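Local coordinates for protein galactokinase (Bifidobacterium longum subsp. infantis ATCC 15697 = JCM 1222 = DSM 20088, PDB 6TEQ) that probably phosphorylates galactose at the expense of ATP, as a galactokinase of the GHMP kinase family, and is seen here holding 2-deoxy-2-fluoro-galactose, at residues V41-E46 against L54-A59; L135-S140 against G370-A375; A203-C208 against N217-E222; A331-L336 against A362-G367. All coordinates share one frame; numbering follows the deposited sequence. Where two conformers were deposited one is given.

Interaction 1 of 4, residues V41-E46 against L54-A59; sequences VNLIGE and LCLPIA. With GAF (2-deoxy-2-fluoro-alpha-D-galactopyranose), chain M.
Asn42 meets Leu56 and Pro57 where two antiparallel strands come together, and its amide carries much of the polar, close-fitting part of the contact. With CG anti to the backbone N (chi1 -162°), OD1 accepts the N-H of Leu56 in the carbonyl plane, Leu56 N to Asn42 OD1 being 3.2 Å; the same N-H also makes a weak bond to Ile44 O. ND2 donates to Gly45 O and Glu46 OE1, both close to the amide plane but met from above their own planes, the bond from Asn42 ND2 to Glu46 OE1 being 2.9 Å and nearly straight. These bonds at both ends would limit the amide's rotation, and the carboxylate that places Glu46 OE1 2.5 Å from GAF O6 gains a second-shell support. Gly45 lies so close to Leu54 O and Cys55 CA that a CB would clash with both. The packing is looser between Leu43 or Ile44 and Leu56, although these too are buried: Leu43 CD1 is 4.1 Å from Leu56 CD2, and Ile44 CG2 is 4.2 Å from Leu56 CB. Paired backbone bonds between Val41 and Ile58 complete a beta hairpin in the galactose-binding signature of galactokinases, whose loop brings Glu46 to the sugar.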
loop_
_atom_site.group_PDB
_atom_site.type_symbol
_atom_site.label_atom_id
_atom_site.label_comp_id
_atom_site.label_asym_id
_atom_site.label_seq_id
_atom_site.Cartn_x
_atom_site.Cartn_y
_atom_site.Cartn_z
ATOM N N VAL A 41 -4.906 3.117 0.423
ATOM C CA VAL A 41 -4.408 4.382 -0.171
ATOM C C VAL A 41 -3.594 5.142 0.875
ATOM O O VAL A 41 -4.054 5.387 1.991
ATOM C CB VAL A 41 -5.537 5.244 -0.756
ATOM C CG1 VAL A 41 -5.953 4.795 -2.127
ATOM C CG2 VAL A 41 -6.766 5.201 0.105
ATOM N N ASN A 42 -2.418 5.564 0.456
ATOM C CA ASN A 42 -1.568 6.408 1.300
ATOM C C ASN A 42 -2.083 7.830 1.140
ATOM O O ASN A 42 -2.013 8.387 0.059
ATOM C CB ASN A 42 -0.096 6.241 0.985
ATOM C CG ASN A 42 0.753 6.759 2.112
ATOM O OD1 ASN A 42 0.276 6.888 3.236
ATOM N ND2 ASN A 42 1.982 7.083 1.757
ATOM N N LEU A 43 -2.573 8.415 2.211
ATOM C CA LEU A 43 -3.099 9.778 2.083
ATOM C C LEU A 43 -1.929 10.714 1.789
ATOM O O LEU A 43 -2.086 11.647 0.995
ATOM C CB LEU A 43 -3.864 10.199 3.325
ATOM C CG LEU A 43 -5.101 9.399 3.682
ATOM C CD1 LEU A 43 -5.608 9.873 5.009
ATOM C CD2 LEU A 43 -6.179 9.499 2.606
ATOM N N ILE A 44 -0.838 10.556 2.534
ATOM C CA ILE A 44 0.365 11.401 2.377
ATOM C C ILE A 44 1.483 10.727 3.145
ATOM O O ILE A 44 1.227 9.858 3.960
ATOM C CB ILE A 44 0.006 12.824 2.918
ATOM C CG1 ILE A 44 1.003 13.858 2.456
ATOM C CG2 ILE A 44 -0.203 12.880 4.410
ATOM C CD1 ILE A 44 0.545 15.298 2.645
ATOM N N GLY A 45 2.694 11.091 2.785
ATOM C CA GLY A 45 3.913 10.481 3.324
ATOM C C GLY A 45 4.382 9.408 2.389
ATOM O O GLY A 45 4.406 8.239 2.740
ATOM N N GLU A 46 4.746 9.835 1.213
ATOM C CA GLU A 46 5.077 8.971 0.100
ATOM C C GLU A 46 6.584 8.944 -0.096
ATOM O O GLU A 46 7.295 9.957 0.013
ATOM C CB GLU A 46 4.406 9.470 -1.174
ATOM C CG GLU A 46 4.005 8.358 -2.114
ATOM C CD GLU A 46 2.787 7.600 -1.561
ATOM O OE1 GLU A 46 2.999 6.516 -0.927
ATOM O OE2 GLU A 46 1.623 8.112 -1.690
ATOM N N LEU A 54 7.465 9.134 8.231
ATOM C CA LEU A 54 6.045 9.091 8.627
ATOM C C LEU A 54 5.214 8.814 7.394
ATOM O O LEU A 54 5.537 9.318 6.297
ATOM C CB LEU A 54 5.565 10.416 9.221
ATOM C CG LEU A 54 6.322 10.832 10.472
ATOM C CD1 LEU A 54 5.869 12.210 10.923
ATOM C CD2 LEU A 54 6.126 9.823 11.592
ATOM N N CYS A 55 4.103 8.083 7.605
ATOM C CA CYS A 55 3.110 7.771 6.549
ATOM C C CYS A 55 1.720 7.918 7.138
ATOM O O CYS A 55 1.585 7.964 8.379
ATOM C CB CYS A 55 3.302 6.374 5.964
ATOM S SG CYS A 55 5.031 5.943 5.620
ATOM N N LEU A 56 0.728 7.961 6.264
ATOM C CA LEU A 56 -0.677 8.094 6.686
ATOM C C LEU A 56 -1.610 7.359 5.749
ATOM O O LEU A 56 -2.372 8.004 5.021
ATOM C CB LEU A 56 -1.003 9.582 6.809
ATOM C CG LEU A 56 -2.285 9.886 7.563
ATOM C CD1 LEU A 56 -2.155 9.524 9.048
ATOM C CD2 LEU A 56 -2.632 11.345 7.414
ATOM N N PRO A 57 -1.572 6.007 5.778
ATOM C CA PRO A 57 -2.518 5.260 4.952
ATOM C C PRO A 57 -3.857 4.992 5.634
ATOM O O PRO A 57 -4.008 5.097 6.828
ATOM C CB PRO A 57 -1.788 3.926 4.743
ATOM C CG PRO A 57 -0.980 3.725 6.032
ATOM C CD PRO A 57 -0.484 5.158 6.361
ATOM N N ILE A 58 -4.824 4.734 4.752
ATOM C CA ILE A 58 -6.127 4.123 5.110
ATOM C C ILE A 58 -6.224 2.801 4.388
ATOM O O ILE A 58 -5.616 2.629 3.287
ATOM C CB ILE A 58 -7.306 5.039 4.775
ATOM C CG1 ILE A 58 -7.393 5.358 3.289
ATOM C CG2 ILE A 58 -7.236 6.288 5.625
ATOM C CD1 ILE A 58 -8.685 5.948 2.854
ATOM N N ALA A 59 -7.000 1.916 4.972
ATOM C CA ALA A 59 -7.326 0.644 4.314
ATOM C C ALA A 59 -8.559 0.898 3.455
ATOM O O ALA A 59 -9.568 1.503 3.937
ATOM C CB ALA A 59 -7.593 -0.415 5.332
HETATM C C1 GAF M . 5.248 1.322 -2.843
HETATM C C2 GAF M . 5.849 0.498 -1.724
HETATM F F2 GAF M . 5.307 -0.744 -1.758
HETATM C C3 GAF M . 5.611 1.125 -0.367
HETATM O O3 GAF M . 6.401 0.484 0.584
HETATM C C4 GAF M . 6.016 2.629 -0.364
HETATM O O4 GAF M . 7.421 2.834 -0.444
HETATM C C5 GAF M . 5.329 3.312 -1.496
HETATM O O5 GAF M . 5.668 2.688 -2.711
HETATM C C6 GAF M . 5.666 4.785 -1.609
HETATM O O6 GAF M . 5.239 5.506 -0.454
HETATM O O1 GAF M . 3.853 1.153 -2.673
#

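Interaction 2 of 4, residues L135-S140 against G370-A375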
loop_
_atom_site.group_PDB
_atom_site.type_symbol
_atom_site.label_atom_id
_atom_site.label_comp_id
_atom_site.label_asym_id
_atom_site.label_seq_id
_atom_site.Cartn_x
_atom_site.Cartn_y
_atom_site.Cartn_z
ATOM N N LEU A 135 -5.720 -4.640 -10.129
ATOM C CA LEU A 135 -4.356 -4.956 -10.553
ATOM C C LEU A 135 -3.741 -3.710 -11.203
ATOM O O LEU A 135 -4.458 -3.015 -11.954
ATOM C CB LEU A 135 -4.397 -6.136 -11.528
ATOM C CG LEU A 135 -4.853 -7.438 -10.877
ATOM C CD1 LEU A 135 -5.060 -8.535 -11.907
ATOM C CD2 LEU A 135 -3.844 -7.876 -9.811
ATOM N N GLY A 136 -2.490 -3.430 -10.872
ATOM C CA GLY A 136 -1.687 -2.341 -11.469
ATOM C C GLY A 136 -2.095 -0.964 -10.998
ATOM O O GLY A 136 -1.452 0.021 -11.386
ATOM N N SER A 137 -3.026 -0.903 -10.056
ATOM C CA SER A 137 -3.545 0.397 -9.546
ATOM C C SER A 137 -2.626 1.050 -8.518
ATOM O O SER A 137 -2.917 2.202 -8.149
ATOM C CB SER A 137 -4.909 0.154 -8.953
ATOM O OG SER A 137 -4.809 -0.612 -7.750
ATOM N N GLY A 138 -1.579 0.380 -8.020
ATOM C CA GLY A 138 -0.767 0.966 -6.954
ATOM C C GLY A 138 -1.538 1.024 -5.637
ATOM O O GLY A 138 -1.186 1.816 -4.777
ATOM N N LEU A 139 -2.592 0.219 -5.483
ATOM C CA LEU A 139 -3.389 0.186 -4.247
ATOM C C LEU A 139 -3.054 -1.066 -3.420
ATOM O O LEU A 139 -3.828 -1.422 -2.518
ATOM C CB LEU A 139 -4.859 0.299 -4.615
ATOM C CG LEU A 139 -5.196 1.568 -5.395
ATOM C CD1 LEU A 139 -6.661 1.530 -5.767
ATOM C CD2 LEU A 139 -4.918 2.789 -4.567
ATOM N N SER A 140 -1.942 -1.732 -3.680
ATOM C CA SER A 140 -1.403 -2.738 -2.725
ATOM C C SER A 140 -2.098 -4.101 -2.838
ATOM O O SER A 140 -2.139 -4.828 -1.842
ATOM C CB SER A 140 -1.383 -2.207 -1.292
ATOM O OG SER A 140 -0.671 -0.992 -1.271
ATOM N N GLY A 370 2.925 5.276 -12.446
ATOM C CA GLY A 370 1.655 4.719 -12.882
ATOM C C GLY A 370 0.726 4.637 -11.711
ATOM O O GLY A 370 1.058 5.238 -10.665
ATOM N N GLY A 371 -0.394 3.937 -11.889
ATOM C CA GLY A 371 -1.296 3.635 -10.787
ATOM C C GLY A 371 -2.319 4.718 -10.598
ATOM O O GLY A 371 -2.927 5.174 -11.563
ATOM N N SER A 372 -2.540 5.070 -9.334
ATOM C CA SER A 372 -3.750 5.843 -8.969
ATOM C C SER A 372 -3.430 7.237 -8.436
ATOM O O SER A 372 -2.344 7.474 -7.840
ATOM C CB SER A 372 -4.624 5.106 -7.981
ATOM O OG SER A 372 -4.963 3.808 -8.410
ATOM N N ILE A 373 -4.416 8.102 -8.578
ATOM C CA ILE A 373 -4.488 9.385 -7.882
ATOM C C ILE A 373 -5.606 9.324 -6.874
ATOM O O ILE A 373 -6.569 8.564 -6.991
ATOM C CB ILE A 373 -4.609 10.597 -8.845
ATOM C CG1 ILE A 373 -5.988 10.745 -9.491
ATOM C CG2 ILE A 373 -3.518 10.618 -9.859
ATOM C CD1 ILE A 373 -6.335 12.152 -9.668
ATOM N N ILE A 374 -5.519 10.237 -5.927
ATOM C CA ILE A 374 -6.570 10.510 -4.951
ATOM C C ILE A 374 -6.813 12.009 -4.931
ATOM O O ILE A 374 -5.947 12.809 -5.237
ATOM C CB ILE A 374 -6.208 9.957 -3.577
ATOM C CG1 ILE A 374 -5.096 10.760 -2.930
ATOM C CG2 ILE A 374 -5.907 8.462 -3.681
ATOM C CD1 ILE A 374 -4.666 10.283 -1.566
ATOM N N ALA A 375 -8.022 12.350 -4.547
ATOM C CA ALA A 375 -8.432 13.742 -4.400
ATOM C C ALA A 375 -9.433 13.874 -3.273
ATOM O O ALA A 375 -10.415 13.077 -3.177
ATOM C CB ALA A 375 -9.011 14.237 -5.722
HETATM O O HOH W 1 -1.544 2.233 -13.805
HETATM O O HOH W 2 -1.386 4.196 -6.869
#
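Ser372 docks against Ser137 and Leu139 in the glycine-rich ADP-binding loop of the GHMP kinase fold, where Gly136, Gly138 and Ser140 are nucleotide-site residues; no nucleotide is bound in this model. From its strand, Ser372 sends CB to within 3.4 Å of Ser137 O and beside Leu139 CD2. Its OG, anti to the carbonyl carbon (chi1 -54°), then donates to Ser137 O over a short 2.6 Å, in the carbonyl plane and on a lone pair, while Leu139 CG lies 3.8 Å from Ser372 OG. An alanine here would probably leave Ser137 O without its hydroxyl donor and only a water bridge joining the two segments at that point. Ser137 O also lies 2.8 Å from a water that accepts the N-H of Ser372. Within the loop, Ser137 OG accepts from Leu139 N, an ST turn, and is hydrogen-bonded to Pro134 O as well. Gly371 passes close by: a CB on it would be tight against Ser137 O. Gly136 O is also bonded to His241, and a second water joins the two segments, donating to Gly136 O at 3.3 Å and accepting from Gly371 N at 2.8 Å.

Interaction 3 of 4, residues A203-C208 against N217-E222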
loop_
_atom_site.group_PDB
_atom_site.type_symbol
_atom_site.label_atom_id
_atom_site.label_comp_id
_atom_site.label_asym_id
_atom_site.label_seq_id
_atom_site.Cartn_x
_atom_site.Cartn_y
_atom_site.Cartn_z
ATOM N N ALA A 203 -7.125 6.993 9.821
ATOM C CA ALA A 203 -5.857 6.844 9.113
ATOM C C ALA A 203 -4.803 6.384 10.112
ATOM O O ALA A 203 -4.899 6.749 11.282
ATOM C CB ALA A 203 -5.557 8.173 8.433
ATOM N N LEU A 204 -3.845 5.649 9.620
ATOM C CA LEU A 204 -2.807 5.086 10.433
ATOM C C LEU A 204 -1.556 5.983 10.382
ATOM O O LEU A 204 -0.834 6.053 9.325
ATOM C CB LEU A 204 -2.496 3.699 9.902
ATOM C CG LEU A 204 -1.485 2.928 10.756
ATOM C CD1 LEU A 204 -2.168 2.403 11.995
ATOM C CD2 LEU A 204 -0.874 1.791 9.975
ATOM N N LEU A 205 -1.333 6.843 11.377
ATOM C CA LEU A 205 -0.061 7.648 11.374
ATOM C C LEU A 205 1.067 6.702 11.816
ATOM O O LEU A 205 1.166 6.333 12.995
ATOM C CB LEU A 205 -0.222 8.837 12.317
ATOM C CG LEU A 205 1.013 9.680 12.487
ATOM C CD1 LEU A 205 1.577 10.193 11.168
ATOM C CD2 LEU A 205 0.726 10.797 13.455
ATOM N N LEU A 206 1.806 6.242 10.819
ATOM C CA LEU A 206 2.797 5.162 10.958
ATOM C C LEU A 206 4.169 5.817 10.990
ATOM O O LEU A 206 4.559 6.559 10.080
ATOM C CB LEU A 206 2.606 4.217 9.782
ATOM C CG LEU A 206 3.692 3.159 9.656
ATOM C CD1 LEU A 206 3.551 2.153 10.775
ATOM C CD2 LEU A 206 3.593 2.485 8.314
ATOM N N ASP A 207 4.906 5.525 12.053
ATOM C CA ASP A 207 6.264 5.985 12.226
ATOM C C ASP A 207 7.197 4.848 11.929
ATOM O O ASP A 207 7.149 3.859 12.659
ATOM C CB ASP A 207 6.385 6.577 13.626
ATOM C CG ASP A 207 7.718 7.257 13.895
ATOM O OD1 ASP A 207 8.730 6.863 13.280
ATOM O OD2 ASP A 207 7.701 8.218 14.727
ATOM N N CYS A 208 7.966 4.977 10.853
ATOM C CA CYS A 208 8.743 3.846 10.316
ATOM C C CYS A 208 10.144 3.742 10.932
ATOM O O CYS A 208 10.929 2.952 10.393
ATOM C CB CYS A 208 8.809 3.971 8.808
ATOM S SG CYS A 208 7.135 3.779 8.108
ATOM N N ASN A 217 4.637 2.892 17.352
ATOM C CA ASN A 217 4.914 3.281 15.949
ATOM C C ASN A 217 3.602 3.521 15.187
ATOM O O ASN A 217 3.715 3.896 14.007
ATOM C CB ASN A 217 5.877 2.341 15.273
ATOM C CG ASN A 217 5.311 1.026 14.818
ATOM O OD1 ASN A 217 4.103 0.740 14.960
ATOM N ND2 ASN A 217 6.163 0.220 14.239
ATOM N N VAL A 218 2.461 3.457 15.855
ATOM C CA VAL A 218 1.217 3.878 15.227
ATOM C C VAL A 218 0.365 4.736 16.142
ATOM O O VAL A 218 0.315 4.535 17.333
ATOM C CB VAL A 218 0.396 2.705 14.715
ATOM C CG1 VAL A 218 1.066 2.001 13.571
ATOM C CG2 VAL A 218 -0.145 1.769 15.758
ATOM N N SER A 219 -0.489 5.504 15.482
ATOM C CA SER A 219 -1.405 6.480 16.097
ATOM C C SER A 219 -2.644 6.604 15.204
ATOM O O SER A 219 -2.518 7.137 14.076
ATOM C CB SER A 219 -0.701 7.783 16.295
ATOM O OG SER A 219 -1.640 8.785 16.599
ATOM N N GLN A 220 -3.792 6.099 15.660
ATOM C CA GLN A 220 -5.009 6.096 14.828
ATOM C C GLN A 220 -5.535 7.532 14.779
ATOM O O GLN A 220 -5.833 8.115 15.855
ATOM C CB GLN A 220 -6.054 5.158 15.392
ATOM C CG GLN A 220 -5.606 3.711 15.429
ATOM C CD GLN A 220 -5.442 3.020 14.117
ATOM O OE1 GLN A 220 -5.992 3.488 13.149
ATOM N NE2 GLN A 220 -4.736 1.879 14.115
ATOM N N GLN A 221 -5.601 8.128 13.590
ATOM C CA GLN A 221 -6.015 9.520 13.419
ATOM C C GLN A 221 -7.432 9.498 12.838
ATOM O O GLN A 221 -7.713 8.749 11.880
ATOM C CB GLN A 221 -5.067 10.227 12.463
ATOM C CG GLN A 221 -3.683 10.390 13.026
ATOM C CD GLN A 221 -3.736 11.326 14.202
ATOM O OE1 GLN A 221 -4.457 12.318 14.208
ATOM N NE2 GLN A 221 -2.839 11.093 15.163
ATOM N N GLU A 222 -8.307 10.299 13.411
ATOM C CA GLU A 222 -9.692 10.460 12.915
ATOM C C GLU A 222 -9.618 10.739 11.415
ATOM O O GLU A 222 -8.812 11.601 10.995
ATOM C CB GLU A 222 -10.399 11.577 13.692
ATOM C CG GLU A 222 -10.679 11.264 15.169
ATOM C CD GLU A 222 -11.934 10.428 15.388
ATOM O OE1 GLU A 222 -12.441 9.944 14.388
ATOM O OE2 GLU A 222 -12.414 10.282 16.558
HETATM O O HOH W 3 8.577 1.622 13.114
#
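Strands 203-207 and 218-222 run antiparallel, their axes approaching to 4.7 Å and their N-to-C directions 152° apart. Ala203 with Gln221 and Leu205 with Ser219 are hydrogen-bonded pairs, alternating with the non-hydrogen-bonded pairs Leu204–Gln220 and Leu206–Val218. The ladder is uneven: Gln221 N to Ala203 O is 2.8 Å and nearly straight, whereas the bond from Ser219 N to Leu205 O is weak. A further bond just before the second strand runs from Asp207 N to Asn217 O over 2.8 Å.

On one face Val218 is wedged between two leucines. Its CG1, anti to the carbonyl carbon (chi1 -67°), lies 3.6 Å from Leu204 CD1, and the same Val218 CG1 is 3.7 Å from Leu206 CD1, both leucines crossing the valine at a slant. Leu204 CD1 also comes to 3.4 Å from Gln220 NE2; that amide is held by Thr199 through OE1 and by the carbonyl of Arg197 through NE2, so its polar atoms are satisfied beside the leucine. On the other face Leu205 and Gln221 run side by side in the same direction, with Leu205 CB 3.9 Å from Gln221 CG; helix 294-318 covers this side through Val310 and Val314. Near the turn, a water donates to Asp207 O and accepts from Asn217 ND2, whose OD1 is bonded to Arg197.

The arrangement is a beta hairpin with a long connection that includes the short helix 214-217, and it adds strand 218-222 beside strand 202-207 in the large mixed sheet.

Interaction 4 of 4, residues A331-L336 against A362-G367; sequences ASHDSL and ARMTGG. With GAF (2-deoxy-2-fluoro-alpha-D-galactopyranose), chain M.
His333 reaches Met364 because its CG is anti to the backbone N (chi1 -175°) and chi2 of 75° turns ND1 toward the strand, while Arg363 sends CG between its own N and carbonyl carbon (chi1 57°) and the bend at chi3 sets NE beside Ser332 OG. ND1 accepts the backbone N-H of Met364 in a nearly straight bond, Met364 N to His333 ND1 being 3.0 Å, with the donor tilted somewhat from the ring plane. NE2 is bonded to Asp348, a pairing consistent with a proton on NE2. Gripped at both nitrogens, the ring is unlikely to flip; an alanine in place of His333 would probably leave Met364 N without its acceptor and Asp348 without its ring partner.

Met364 crosses the histidine at about a right angle, its CG 3.5 Å from His333 ND1. Leu336 CD1 touches Met364 and Arg363 alike: it is 3.8 Å from Met364 CG and 3.5 Å from Arg363 NH1, at the guanidinium edge. Arg363 NE donates to Ser332 OG over 3.0 Å, with a weak second bond from NH1. Ser332 OG is shared with Glu306, and Arg363 NH1 forms a salt bridge with Glu46, an arrangement consistent with the helix positioning Arg363 as a second-shell partner of the sugar-binding Glu46.

Beyond the strand, Gly367 CA is 3.2 Å from GAF O5, where a side chain would crowd the sugar. Helix 322-338 thus packs on edge strand 361-365, which runs into a glycine-containing loop (Gly366, Gly367) that lines the galactose pocket.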
loop_
_atom_site.group_PDB
_atom_site.type_symbol
_atom_site.label_atom_id
_atom_site.label_comp_id
_atom_site.label_asym_id
_atom_site.label_seq_id
_atom_site.Cartn_x
_atom_site.Cartn_y
_atom_site.Cartn_z
ATOM N N ALA A 331 1.070 19.747 -2.499
ATOM C CA ALA A 331 2.539 19.930 -2.366
ATOM C C ALA A 331 3.236 18.557 -2.359
ATOM O O ALA A 331 4.325 18.413 -2.873
ATOM C CB ALA A 331 2.847 20.641 -1.077
ATOM N N SER A 332 2.599 17.550 -1.803
ATOM C CA SER A 332 3.112 16.162 -1.868
ATOM C C SER A 332 3.229 15.713 -3.312
ATOM O O SER A 332 4.298 15.187 -3.699
ATOM C CB SER A 332 2.277 15.241 -0.988
ATOM O OG SER A 332 2.604 13.888 -1.242
ATOM N N HIS A 333 2.143 15.820 -4.058
ATOM C CA HIS A 333 2.214 15.455 -5.483
ATOM C C HIS A 333 3.298 16.253 -6.194
ATOM O O HIS A 333 4.054 15.676 -6.976
ATOM C CB HIS A 333 0.918 15.773 -6.176
ATOM C CG HIS A 333 0.926 15.307 -7.565
ATOM N ND1 HIS A 333 0.778 13.942 -7.904
ATOM C CD2 HIS A 333 1.154 15.980 -8.717
ATOM C CE1 HIS A 333 0.904 13.820 -9.215
ATOM N NE2 HIS A 333 1.217 15.050 -9.725
ATOM N N ASP A 334 3.290 17.569 -5.996
ATOM C CA ASP A 334 4.207 18.405 -6.750
ATOM C C ASP A 334 5.640 17.997 -6.435
ATOM O O ASP A 334 6.510 18.031 -7.362
ATOM C CB ASP A 334 3.976 19.892 -6.502
ATOM C CG ASP A 334 2.660 20.427 -6.979
ATOM O OD1 ASP A 334 1.944 19.728 -7.732
ATOM O OD2 ASP A 334 2.421 21.601 -6.629
ATOM N N SER A 335 5.901 17.636 -5.202
ATOM C CA SER A 335 7.231 17.180 -4.811
ATOM C C SER A 335 7.537 15.830 -5.487
ATOM O O SER A 335 8.662 15.622 -5.917
ATOM C CB SER A 335 7.270 17.057 -3.344
ATOM O OG SER A 335 8.541 16.677 -2.870
ATOM N N LEU A 336 6.585 14.912 -5.473
ATOM C CA LEU A 336 6.782 13.598 -6.117
ATOM C C LEU A 336 7.035 13.783 -7.607
ATOM O O LEU A 336 7.812 13.022 -8.154
ATOM C CB LEU A 336 5.577 12.746 -5.889
ATOM C CG LEU A 336 5.465 12.224 -4.467
ATOM C CD1 LEU A 336 4.064 11.793 -4.115
ATOM C CD2 LEU A 336 6.475 11.136 -4.130
ATOM N N ALA A 362 -5.216 17.067 -4.719
ATOM C CA ALA A 362 -5.121 15.794 -5.447
ATOM C C ALA A 362 -3.653 15.406 -5.615
ATOM O O ALA A 362 -2.774 16.285 -5.778
ATOM C CB ALA A 362 -5.805 15.952 -6.804
ATOM N N ARG A 363 -3.391 14.102 -5.597
ATOM C CA ARG A 363 -2.022 13.612 -5.663
ATOM C C ARG A 363 -2.050 12.175 -6.129
ATOM O O ARG A 363 -2.961 11.428 -5.770
ATOM C CB ARG A 363 -1.316 13.704 -4.297
ATOM C CG ARG A 363 -2.006 12.971 -3.161
ATOM C CD ARG A 363 -1.380 13.207 -1.810
ATOM N NE ARG A 363 -0.072 12.620 -1.800
ATOM C CZ ARG A 363 0.235 11.323 -1.690
ATOM N NH1 ARG A 363 1.466 10.951 -1.921
ATOM N NH2 ARG A 363 -0.618 10.429 -1.295
ATOM N N MET A 364 -0.953 11.775 -6.743
ATOM C CA MET A 364 -0.686 10.338 -6.867
ATOM C C MET A 364 -0.585 9.706 -5.470
ATOM O O MET A 364 -0.234 10.379 -4.499
ATOM C CB MET A 364 0.581 10.130 -7.649
ATOM C CG MET A 364 1.864 10.741 -7.057
ATOM S SD MET A 364 3.327 9.767 -7.369
ATOM C CE MET A 364 3.050 8.417 -6.233
ATOM N N THR A 365 -0.890 8.421 -5.375
ATOM C CA THR A 365 -0.738 7.635 -4.129
ATOM C C THR A 365 0.056 6.355 -4.427
ATOM O O THR A 365 -0.027 5.797 -5.558
ATOM C CB THR A 365 -2.113 7.287 -3.496
ATOM O OG1 THR A 365 -1.939 6.824 -2.147
ATOM C CG2 THR A 365 -2.930 6.291 -4.291
ATOM N N GLY A 366 0.856 5.951 -3.449
ATOM C CA GLY A 366 1.640 4.754 -3.574
ATOM C C GLY A 366 3.007 5.047 -4.242
ATOM O O GLY A 366 3.478 6.157 -4.214
ATOM N N GLY A 367 3.558 4.029 -4.902
ATOM C CA GLY A 367 4.922 4.116 -5.425
ATOM C C GLY A 367 5.075 5.049 -6.582
ATOM O O GLY A 367 6.119 5.610 -6.724
HETATM C C1 GAF M . 5.248 1.322 -2.843
HETATM C C2 GAF M . 5.849 0.498 -1.724
HETATM F F2 GAF M . 5.307 -0.744 -1.758
HETATM C C3 GAF M . 5.611 1.125 -0.367
HETATM O O3 GAF M . 6.401 0.484 0.584
HETATM C C4 GAF M . 6.016 2.629 -0.364
HETATM O O4 GAF M . 7.421 2.834 -0.444
HETATM C C5 GAF M . 5.329 3.312 -1.496
HETATM O O5 GAF M . 5.668 2.688 -2.711
HETATM C C6 GAF M . 5.666 4.785 -1.609
HETATM O O6 GAF M . 5.239 5.506 -0.454
HETATM O O1 GAF M . 3.853 1.153 -2.673
#

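In the fold
Interactions 1 and 3 share the large mixed sheet, their centres about 9 Å apart: strand 54-70 pairs with strand 33-42 in one and with strand 202-207 in the other. Interactions 2 and 4, with centres about 12 Å apart, meet in the second, five-stranded sheet, where strands 361-365 and 372-378 are neighbours. A salt bridge and the bond from Thr365 to Asn42 O tie interaction 1 to interaction 4, both of which touch the sugar; Val41 and Leu139 join interaction 1 to interaction 2. Along the chain interaction 1 comes first, and the segments of interaction 2 enclose interactions 3 and 4. Sugar pocket and nucleotide loop are thus built from distant parts of the sequence.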